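Local coordinates for protein metallo-beta-lactamase (Serratia marcescens, PDB 5AXR) that hydrolyses beta-lactam antibiotics, probably with the two zinc ions of its active site, as in other class B3 metallo-beta-lactamases, at residues 9-14 with 56-61; 24-29 with 213-218; 70-75 with 149-154. All coordinates share one frame; numbering follows the deposited sequence.

Contact 1 (9-14 with 56-61); sequences QQPFTI and RAMGFK. With NA (sodium ion), chain F.
Pro11 and Met58 carry most of this small surface contact, and they meet through carbon and sulfur alone. Apolar packing comes first. The Pro11 ring and the Met58 chain slide past each other in opposite directions, with Pro11 CB 3.7 Å from Met58 CG. Met58 SD packs beside the same proline, 3.8 Å from Pro11 CB. The next ring carbon, Pro11 CG, touches Ala57 CB at 4.1 Å. The Met58 chain is bent at both chi2 (-59°) and chi3 (-75°), and this folds its methyl back onto the strand backbone. A second kind of contact is methyl against polar atoms. Met58 CE reaches Thr13 OG1 at 3.5 Å and Thr13 N at 3.7 Å. The threonine hydroxyl is hydrogen-bonded to His19 in strand 18-20. On the backbone, Gly59 N bonds to Arg56 O at 2.8 Å, part of the Schellman motif that ends helix 47-57. Thr13 O binds a sodium ion at 2.7 Å, together with two waters and Tyr236. No hydrogen bond joins the two segments. Shape and apolar burial therefore hold the edge strand 12-15 against the helix end, without directional bonds between them.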
loop_
_atom_site.group_PDB
_atom_site.type_symbol
_atom_site.label_atom_id
_atom_site.label_comp_id
_atom_site.label_asym_id
_atom_site.label_seq_id
_atom_site.Cartn_x
_atom_site.Cartn_y
_atom_site.Cartn_z
ATOM N N GLN A 9 -1.154 10.797 12.979
ATOM C CA GLN A 9 -0.745 9.584 13.649
ATOM C C GLN A 9 0.766 9.697 13.907
ATOM O O GLN A 9 1.549 9.920 12.981
ATOM C CB GLN A 9 -1.077 8.391 12.742
ATOM C CG GLN A 9 -0.428 7.079 13.136
ATOM C CD GLN A 9 -0.875 6.657 14.508
ATOM O OE1 GLN A 9 -2.067 6.535 14.743
ATOM N NE2 GLN A 9 0.067 6.419 15.412
ATOM N N GLN A 10 1.160 9.667 15.171
ATOM C CA GLN A 10 2.596 9.668 15.527
ATOM C C GLN A 10 3.293 8.480 14.867
ATOM O O GLN A 10 2.847 7.343 15.004
ATOM C CB GLN A 10 2.783 9.580 17.039
ATOM C CG GLN A 10 4.235 9.611 17.492
ATOM C CD GLN A 10 4.374 9.350 18.977
ATOM O OE1 GLN A 10 3.970 8.307 19.468
ATOM N NE2 GLN A 10 4.803 10.358 19.713
ATOM N N PRO A 11 4.310 8.761 14.048
ATOM C CA PRO A 11 4.956 7.708 13.283
ATOM C C PRO A 11 5.823 6.791 14.161
ATOM O O PRO A 11 6.055 7.085 15.335
ATOM C CB PRO A 11 5.799 8.485 12.284
ATOM C CG PRO A 11 6.131 9.769 12.978
ATOM C CD PRO A 11 4.915 10.084 13.809
ATOM N N PHE A 12 6.174 5.625 13.641
ATOM C CA PHE A 12 6.909 4.648 14.434
ATOM C C PHE A 12 7.639 3.672 13.531
ATOM O O PHE A 12 7.161 3.341 12.437
ATOM C CB PHE A 12 5.979 3.869 15.387
ATOM C CG PHE A 12 4.777 3.245 14.707
ATOM C CD1 PHE A 12 3.647 4.015 14.424
ATOM C CD2 PHE A 12 4.763 1.891 14.365
ATOM C CE1 PHE A 12 2.537 3.473 13.797
ATOM C CE2 PHE A 12 3.657 1.352 13.711
ATOM C CZ PHE A 12 2.527 2.121 13.490
ATOM N N THR A 13 8.736 3.134 14.045
ATOM C CA THR A 13 9.420 2.029 13.391
ATOM C C THR A 13 8.647 0.724 13.559
ATOM O O THR A 13 8.212 0.367 14.658
ATOM C CB THR A 13 10.856 1.882 13.904
ATOM O OG1 THR A 13 11.592 3.104 13.659
ATOM C CG2 THR A 13 11.535 0.710 13.227
ATOM N N ILE A 14 8.460 0.027 12.448
ATOM C CA ILE A 14 7.821 -1.280 12.442
ATOM C C ILE A 14 8.908 -2.336 12.611
ATOM O O ILE A 14 8.768 -3.235 13.431
ATOM C CB ILE A 14 7.043 -1.546 11.113
ATOM C CG1 ILE A 14 5.782 -0.667 11.033
ATOM C CG2 ILE A 14 6.656 -3.022 10.987
ATOM C CD1 ILE A 14 5.189 -0.548 9.647
ATOM N N ARG A 56 9.528 13.725 8.563
ATOM C CA ARG A 56 10.404 14.672 9.254
ATOM C C ARG A 56 10.483 14.359 10.745
ATOM O O ARG A 56 11.566 14.313 11.301
ATOM C CB ARG A 56 9.930 16.126 9.029
ATOM C CG ARG A 56 10.006 16.600 7.568
ATOM C CD ARG A 56 9.693 18.092 7.369
ATOM N NE ARG A 56 8.372 18.465 7.906
ATOM C CZ ARG A 56 7.337 18.958 7.207
ATOM N NH1 ARG A 56 6.176 19.215 7.826
ATOM N NH2 ARG A 56 7.440 19.197 5.905
ATOM N N ALA A 57 9.363 14.006 11.368
ATOM C CA ALA A 57 9.396 13.579 12.773
ATOM C C ALA A 57 10.218 12.320 13.058
ATOM O O ALA A 57 10.661 12.115 14.193
ATOM C CB ALA A 57 7.991 13.398 13.310
ATOM N N MET A 58 10.341 11.425 12.079
ATOM C CA MET A 58 11.173 10.255 12.259
ATOM C C MET A 58 12.656 10.618 12.092
ATOM O O MET A 58 13.532 9.779 12.346
ATOM C CB MET A 58 10.769 9.138 11.280
ATOM C CG MET A 58 9.424 8.497 11.608
ATOM S SD MET A 58 9.404 7.763 13.255
ATOM C CE MET A 58 10.364 6.274 12.979
ATOM N N GLY A 59 12.932 11.880 11.753
ATOM C CA GLY A 59 14.307 12.354 11.588
ATOM C C GLY A 59 14.871 12.120 10.188
ATOM O O GLY A 59 16.069 11.969 10.015
ATOM N N PHE A 60 14.019 12.157 9.180
ATOM C CA PHE A 60 14.479 12.071 7.806
ATOM C C PHE A 60 14.165 13.341 7.035
ATOM O O PHE A 60 13.351 14.149 7.470
ATOM C CB PHE A 60 13.810 10.880 7.135
ATOM C CG PHE A 60 14.174 9.558 7.754
ATOM C CD1 PHE A 60 15.472 9.094 7.707
ATOM C CD2 PHE A 60 13.206 8.781 8.379
ATOM C CE1 PHE A 60 15.797 7.857 8.259
ATOM C CE2 PHE A 60 13.525 7.558 8.943
ATOM C CZ PHE A 60 14.812 7.076 8.844
ATOM N N LYS A 61 14.808 13.491 5.884
ATOM C CA LYS A 61 14.604 14.632 4.996
ATOM C C LYS A 61 13.781 14.228 3.781
ATOM O O LYS A 61 14.082 13.230 3.119
ATOM C CB LYS A 61 15.947 15.148 4.472
ATOM C CG LYS A 61 16.761 15.938 5.471
ATOM C CD LYS A 61 18.030 16.468 4.820
ATOM C CE LYS A 61 19.223 15.568 5.114
ATOM N NZ LYS A 61 19.659 15.658 6.542
HETATM NA NA NA F . 7.202 0.291 17.155
HETATM O O HOH W 1 5.960 2.202 18.618
HETATM O O HOH W 2 9.955 0.719 17.435
#

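Contact 2 (24-29 with 213-218); sequences GGISAV and AAHPEV. With ZN (zinc ion), chain C; COM (1-thioethanesulfonic acid), chain J.
Ser27 makes the tight part of this contact, gripping the chain at Ala213 and Ala214 with two hydrogen bonds. Ser27 N donates to Ala214 O at 2.9 Å. The bond is nearly straight, at 167°, and lies in the carbonyl plane. The hydroxyl OG donates to Ala213 O at 2.7 Å, tilted 18° from that carbonyl's plane. OG stands beside its own backbone N (chi1 -67°), which lets one residue hold two successive carbonyls. Pro216 closes over the same hydroxyl, its CB 3.3 Å from Ser27 OG. Its CD also packs on the carbonyl of Gly25. Ile26 and His215 lie side by side and point the same way, with Ile26 CD1 3.4 Å from His215 CE1.

The other side is looser and bridged by water. Gly25 O and Glu217 OE1 are both acceptors, 4.2 Å apart, and a water links them. It donates to both and accepts from His215 ND1 at 2.6 Å, in the plane of the imidazole ring. A second water joins Gly24 O to Glu217 OE1. The first water probably helps fix the rotation of the ring, and the carboxylate of Glu217 probably helps orient that water. At the far end of the ring, His215 NE2 binds zinc at 2.1 Å. Asp76, His77 and the sulfur S1 of 1-thioethanesulfonic acid, probably a thiolate, complete that ion's shell. This Asp-His-His set is the second zinc site of class B3 metallo-beta-lactamases, formed where loops from the two sheets meet.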
loop_
_atom_site.group_PDB
_atom_site.type_symbol
_atom_site.label_atom_id
_atom_site.label_comp_id
_atom_site.label_asym_id
_atom_site.label_seq_id
_atom_site.Cartn_x
_atom_site.Cartn_y
_atom_site.Cartn_z
ATOM N N GLY A 24 -3.871 7.846 10.645
ATOM C CA GLY A 24 -4.506 6.928 11.574
ATOM C C GLY A 24 -5.311 5.855 10.873
ATOM O O GLY A 24 -5.573 4.793 11.455
ATOM N N GLY A 25 -5.711 6.120 9.630
ATOM C CA GLY A 25 -6.568 5.179 8.881
ATOM C C GLY A 25 -6.010 4.529 7.619
ATOM O O GLY A 25 -6.637 3.613 7.090
ATOM N N ILE A 26 -4.936 5.103 7.063
ATOM C CA ILE A 26 -4.299 4.622 5.832
ATOM C C ILE A 26 -2.775 4.460 6.028
ATOM O O ILE A 26 -2.074 5.377 6.518
ATOM C CB ILE A 26 -4.541 5.585 4.641
ATOM C CG1 ILE A 26 -6.043 5.756 4.348
ATOM C CG2 ILE A 26 -3.852 5.082 3.385
ATOM C CD1 ILE A 26 -6.691 4.510 3.758
ATOM N N SER A 27 -2.268 3.309 5.597
ATOM C CA SER A 27 -0.862 2.990 5.706
ATOM C C SER A 27 -0.012 3.743 4.701
ATOM O O SER A 27 -0.336 3.840 3.504
ATOM C CB SER A 27 -0.637 1.491 5.532
ATOM O OG SER A 27 -1.199 0.786 6.618
ATOM N N ALA A 28 1.112 4.238 5.204
ATOM C CA ALA A 28 2.235 4.639 4.382
ATOM C C ALA A 28 3.526 4.263 5.126
ATOM O O ALA A 28 3.575 4.231 6.352
ATOM C CB ALA A 28 2.170 6.133 4.122
ATOM N N VAL A 29 4.515 3.832 4.373
ATOM C CA VAL A 29 5.696 3.235 4.928
ATOM C C VAL A 29 6.916 3.856 4.295
ATOM O O VAL A 29 6.975 4.018 3.086
ATOM C CB VAL A 29 5.720 1.710 4.700
ATOM C CG1 VAL A 29 7.133 1.179 4.784
ATOM C CG2 VAL A 29 4.837 1.037 5.723
ATOM N N ALA A 213 -0.874 -3.942 5.830
ATOM C CA ALA A 213 -2.041 -3.829 4.936
ATOM C C ALA A 213 -2.345 -2.354 4.640
ATOM O O ALA A 213 -2.154 -1.488 5.510
ATOM C CB ALA A 213 -3.235 -4.517 5.563
ATOM N N ALA A 214 -2.652 -2.059 3.371
ATOM C CA ALA A 214 -2.907 -0.688 2.918
ATOM C C ALA A 214 -3.929 -0.019 3.820
ATOM O O ALA A 214 -3.704 1.101 4.283
ATOM C CB ALA A 214 -3.386 -0.676 1.466
ATOM N N HIS A 215 -4.955 -0.778 4.216
ATOM C CA HIS A 215 -5.755 -0.427 5.394
ATOM C C HIS A 215 -5.186 -1.124 6.622
ATOM O O HIS A 215 -5.372 -2.319 6.786
ATOM C CB HIS A 215 -7.235 -0.783 5.184
ATOM C CG HIS A 215 -7.939 0.141 4.242
ATOM N ND1 HIS A 215 -8.658 1.233 4.686
ATOM C CD2 HIS A 215 -7.867 0.264 2.892
ATOM C CE1 HIS A 215 -9.019 1.972 3.652
ATOM N NE2 HIS A 215 -8.549 1.410 2.551
ATOM N N PRO A 216 -4.529 -0.367 7.515
ATOM C CA PRO A 216 -3.626 -0.934 8.522
ATOM C C PRO A 216 -4.277 -1.888 9.509
ATOM O O PRO A 216 -3.668 -2.870 9.907
ATOM C CB PRO A 216 -3.093 0.300 9.252
ATOM C CG PRO A 216 -4.068 1.381 8.959
ATOM C CD PRO A 216 -4.542 1.102 7.576
ATOM N N GLU A 217 -5.538 -1.648 9.830
ATOM C CA GLU A 217 -6.275 -2.529 10.735
ATOM C C GLU A 217 -6.576 -3.903 10.118
ATOM O O GLU A 217 -6.875 -4.860 10.819
ATOM C CB GLU A 217 -7.546 -1.821 11.236
ATOM C CG GLU A 217 -8.723 -1.747 10.267
ATOM C CD GLU A 217 -8.548 -0.812 9.079
ATOM O OE1 GLU A 217 -7.674 0.069 9.063
ATOM O OE2 GLU A 217 -9.327 -0.950 8.131
ATOM N N VAL A 218 -6.370 -4.048 8.819
ATOM C CA VAL A 218 -6.580 -5.343 8.200
ATOM C C VAL A 218 -5.541 -6.387 8.676
ATOM O O VAL A 218 -5.799 -7.584 8.614
ATOM C CB VAL A 218 -6.577 -5.225 6.681
ATOM C CG1 VAL A 218 -6.560 -6.598 6.037
ATOM C CG2 VAL A 218 -7.775 -4.407 6.201
HETATM ZN ZN ZN C . -8.500 2.152 0.582
HETATM C C1 COM J . -11.093 2.443 -1.136
HETATM C C2 COM J . -11.698 2.775 0.237
HETATM S S1 COM J . -9.808 1.162 -1.063
HETATM S S2 COM J . -12.721 1.592 0.833
HETATM O O1S COM J . -13.536 0.917 -0.418
HETATM O O2S COM J . -13.640 2.191 1.750
HETATM O O3S COM J . -11.950 0.571 1.511
HETATM O O HOH W 3 -7.082 2.026 10.824
HETATM O O HOH W 4 -8.703 2.043 7.195
#

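Contact 3 (70-75 with 149-154); sequences STHSHE and GHTEGG. With ZN (zinc ion), chain B; NA (sodium ion), chain E; COM (1-thioethanesulfonic acid), chain J.
His72 meets both His150 and Thr151, and can be followed from its root to its metal. CB lies 3.3 Å from Thr151 OG1, a hydroxyl whose hydrogen bond goes to Asn98. CG has Thr151 CG2 and His150 CD2 near it. CD2 and CE1 have His150 CD2 over one face of the ring. This is an offset edge-to-face pair, with planes at 77° and the edge of His150 turned to the face of His72. ND1 is hydrogen-bonded to Asp174, which probably orients the ring. At the tip, NE2 binds zinc at 2.1 Å. His72 CG stands between its backbone N and carbonyl carbon (chi1 72°), which sets the ring beside His150 and Thr151 of 149-154.

His74 ND1 and His150 NE2 bind the same zinc, at 2.0 Å and 2.1 Å. The sulfur S1 of 1-thioethanesulfonic acid is the fourth ligand. Thr151 CG2 lies over the His74 ring in a CH-pi contact, 3.9 Å from its centroid. Asp111 and Thr177 hold the far nitrogens of His74 and His150. Farther along the same two loops, a sodium ion links the carbonyls of Ser70, Thr71 and Gly153, and Gly154 CA touches Thr71 O at 3.3 Å. The 70-75 loop runs from strand 65-69 to helix 75-78, with His74 as N-cap. The 149-154 loop joins strands 140-146 and 155-163 of the other sheet.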
loop_
_atom_site.group_PDB
_atom_site.type_symbol
_atom_site.label_atom_id
_atom_site.label_comp_id
_atom_site.label_asym_id
_atom_site.label_seq_id
_atom_site.Cartn_x
_atom_site.Cartn_y
_atom_site.Cartn_z
ATOM N N SER A 70 3.235 3.051 -5.430
ATOM C CA SER A 70 1.779 3.051 -5.265
ATOM C C SER A 70 1.240 1.626 -5.250
ATOM O O SER A 70 1.594 0.826 -6.109
ATOM C CB SER A 70 1.132 3.821 -6.412
ATOM O OG SER A 70 -0.284 3.779 -6.347
ATOM N N THR A 71 0.417 1.297 -4.255
ATOM C CA THR A 71 -0.279 0.014 -4.227
ATOM C C THR A 71 -1.405 0.021 -5.275
ATOM O O THR A 71 -1.337 -0.672 -6.299
ATOM C CB THR A 71 -0.861 -0.293 -2.826
ATOM O OG1 THR A 71 -1.622 0.826 -2.307
ATOM C CG2 THR A 71 0.287 -0.639 -1.847
ATOM N N HIS A 72 -2.350 0.936 -5.090
ATOM C CA HIS A 72 -3.352 1.195 -6.106
ATOM C C HIS A 72 -3.858 2.627 -6.063
ATOM O O HIS A 72 -3.747 3.360 -5.046
ATOM C CB HIS A 72 -4.510 0.180 -6.014
ATOM C CG HIS A 72 -5.406 0.370 -4.825
ATOM N ND1 HIS A 72 -5.096 -0.101 -3.568
ATOM C CD2 HIS A 72 -6.591 1.017 -4.697
ATOM C CE1 HIS A 72 -6.070 0.207 -2.730
ATOM N NE2 HIS A 72 -6.983 0.894 -3.385
ATOM N N SER A 73 -4.528 2.984 -7.148
ATOM C CA SER A 73 -4.809 4.369 -7.445
ATOM C C SER A 73 -6.208 4.785 -7.017
ATOM O O SER A 73 -6.978 5.277 -7.838
ATOM C CB SER A 73 -4.643 4.593 -8.958
ATOM O OG SER A 73 -5.418 3.666 -9.709
ATOM N N HIS A 74 -6.577 4.506 -5.773
ATOM C CA HIS A 74 -7.754 5.128 -5.188
ATOM C C HIS A 74 -7.295 6.284 -4.333
ATOM O O HIS A 74 -6.169 6.273 -3.830
ATOM C CB HIS A 74 -8.541 4.146 -4.323
ATOM C CG HIS A 74 -9.318 3.148 -5.107
ATOM N ND1 HIS A 74 -9.630 1.906 -4.610
ATOM C CD2 HIS A 74 -9.720 3.147 -6.395
ATOM C CE1 HIS A 74 -10.332 1.242 -5.506
ATOM N NE2 HIS A 74 -10.335 1.941 -6.625
ATOM N N GLU A 75 -8.218 7.214 -4.084
ATOM C CA GLU A 75 -7.898 8.508 -3.473
ATOM C C GLU A 75 -7.382 8.377 -2.061
ATOM O O GLU A 75 -6.675 9.256 -1.568
ATOM C CB GLU A 75 -9.127 9.418 -3.418
ATOM C CG GLU A 75 -8.746 10.883 -3.178
ATOM C CD GLU A 75 -8.699 11.340 -1.709
ATOM O OE1 GLU A 75 -7.906 12.273 -1.401
ATOM O OE2 GLU A 75 -9.505 10.850 -0.881
ATOM N N GLY A 149 -7.419 -6.675 -9.339
ATOM C CA GLY A 149 -8.764 -7.090 -9.009
ATOM C C GLY A 149 -9.490 -5.969 -8.311
ATOM O O GLY A 149 -10.575 -5.595 -8.724
ATOM N N HIS A 150 -8.912 -5.465 -7.218
ATOM C CA HIS A 150 -9.515 -4.373 -6.468
ATOM C C HIS A 150 -9.374 -3.110 -7.314
ATOM O O HIS A 150 -10.254 -2.261 -7.306
ATOM C CB HIS A 150 -8.837 -4.227 -5.101
ATOM C CG HIS A 150 -9.259 -3.020 -4.323
ATOM N ND1 HIS A 150 -10.251 -3.062 -3.366
ATOM C CD2 HIS A 150 -8.734 -1.770 -4.264
ATOM C CE1 HIS A 150 -10.339 -1.883 -2.773
ATOM N NE2 HIS A 150 -9.450 -1.076 -3.320
ATOM N N THR A 151 -8.257 -3.021 -8.026
ATOM C CA THR A 151 -8.082 -2.217 -9.240
ATOM C C THR A 151 -7.277 -3.092 -10.181
ATOM O O THR A 151 -6.678 -4.081 -9.747
ATOM C CB THR A 151 -7.229 -0.929 -9.024
ATOM O OG1 THR A 151 -5.873 -1.281 -8.697
ATOM C CG2 THR A 151 -7.774 -0.070 -7.933
ATOM N N GLU A 152 -7.142 -2.651 -11.428
ATOM C CA GLU A 152 -6.497 -3.443 -12.446
ATOM C C GLU A 152 -4.966 -3.400 -12.311
ATOM O O GLU A 152 -4.275 -4.362 -12.648
ATOM C CB GLU A 152 -6.927 -2.929 -13.827
ATOM C CG GLU A 152 -6.605 -3.873 -14.970
ATOM C CD GLU A 152 -6.868 -3.260 -16.351
ATOM O OE1 GLU A 152 -7.636 -2.277 -16.463
ATOM O OE2 GLU A 152 -6.266 -3.751 -17.327
ATOM N N GLY A 153 -4.427 -2.282 -11.840
ATOM C CA GLY A 153 -2.983 -2.131 -11.738
ATOM C C GLY A 153 -2.408 -2.268 -10.321
ATOM O O GLY A 153 -1.280 -1.823 -10.067
ATOM N N GLY A 154 -3.172 -2.869 -9.409
ATOM C CA GLY A 154 -2.710 -3.122 -8.028
ATOM C C GLY A 154 -1.356 -3.824 -7.958
ATOM O O GLY A 154 -1.127 -4.799 -8.673
HETATM ZN ZN ZN B . -9.021 0.931 -2.915
HETATM NA NA NA E . 0.228 0.105 -8.450
HETATM C C1 COM J . -11.093 2.443 -1.136
HETATM C C2 COM J . -11.698 2.775 0.237
HETATM S S1 COM J . -9.808 1.162 -1.063
HETATM S S2 COM J . -12.721 1.592 0.833
HETATM O O1S COM J . -13.536 0.917 -0.418
HETATM O O2S COM J . -13.640 2.191 1.750
HETATM O O3S COM J . -11.950 0.571 1.511
HETATM O O HOH W 5 -1.357 2.299 -8.471
#

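How the contacts relate
Contacts 2 and 3 build the active site, and contact 1 lies at the surface. The centres of contacts 2 and 3 are about 14 Å apart, and both touch the same bound thiol compound, whose sulfur binds both zinc ions. Contact 3 is nested in the chain loop closed by contact 2. Each joins loops from the seven-stranded and five-stranded sheets, so the metal site sits where loops from the two sheets meet. Contact 1 alternates with contact 2 along the chain and touches it through Gln9 with Gly24 and Ile14 with Val29. The centres of contacts 1 and 3 are about 25 Å apart. The zinc site is thus assembled from chain parts distant in sequence, while contact 1 is separate surface packing.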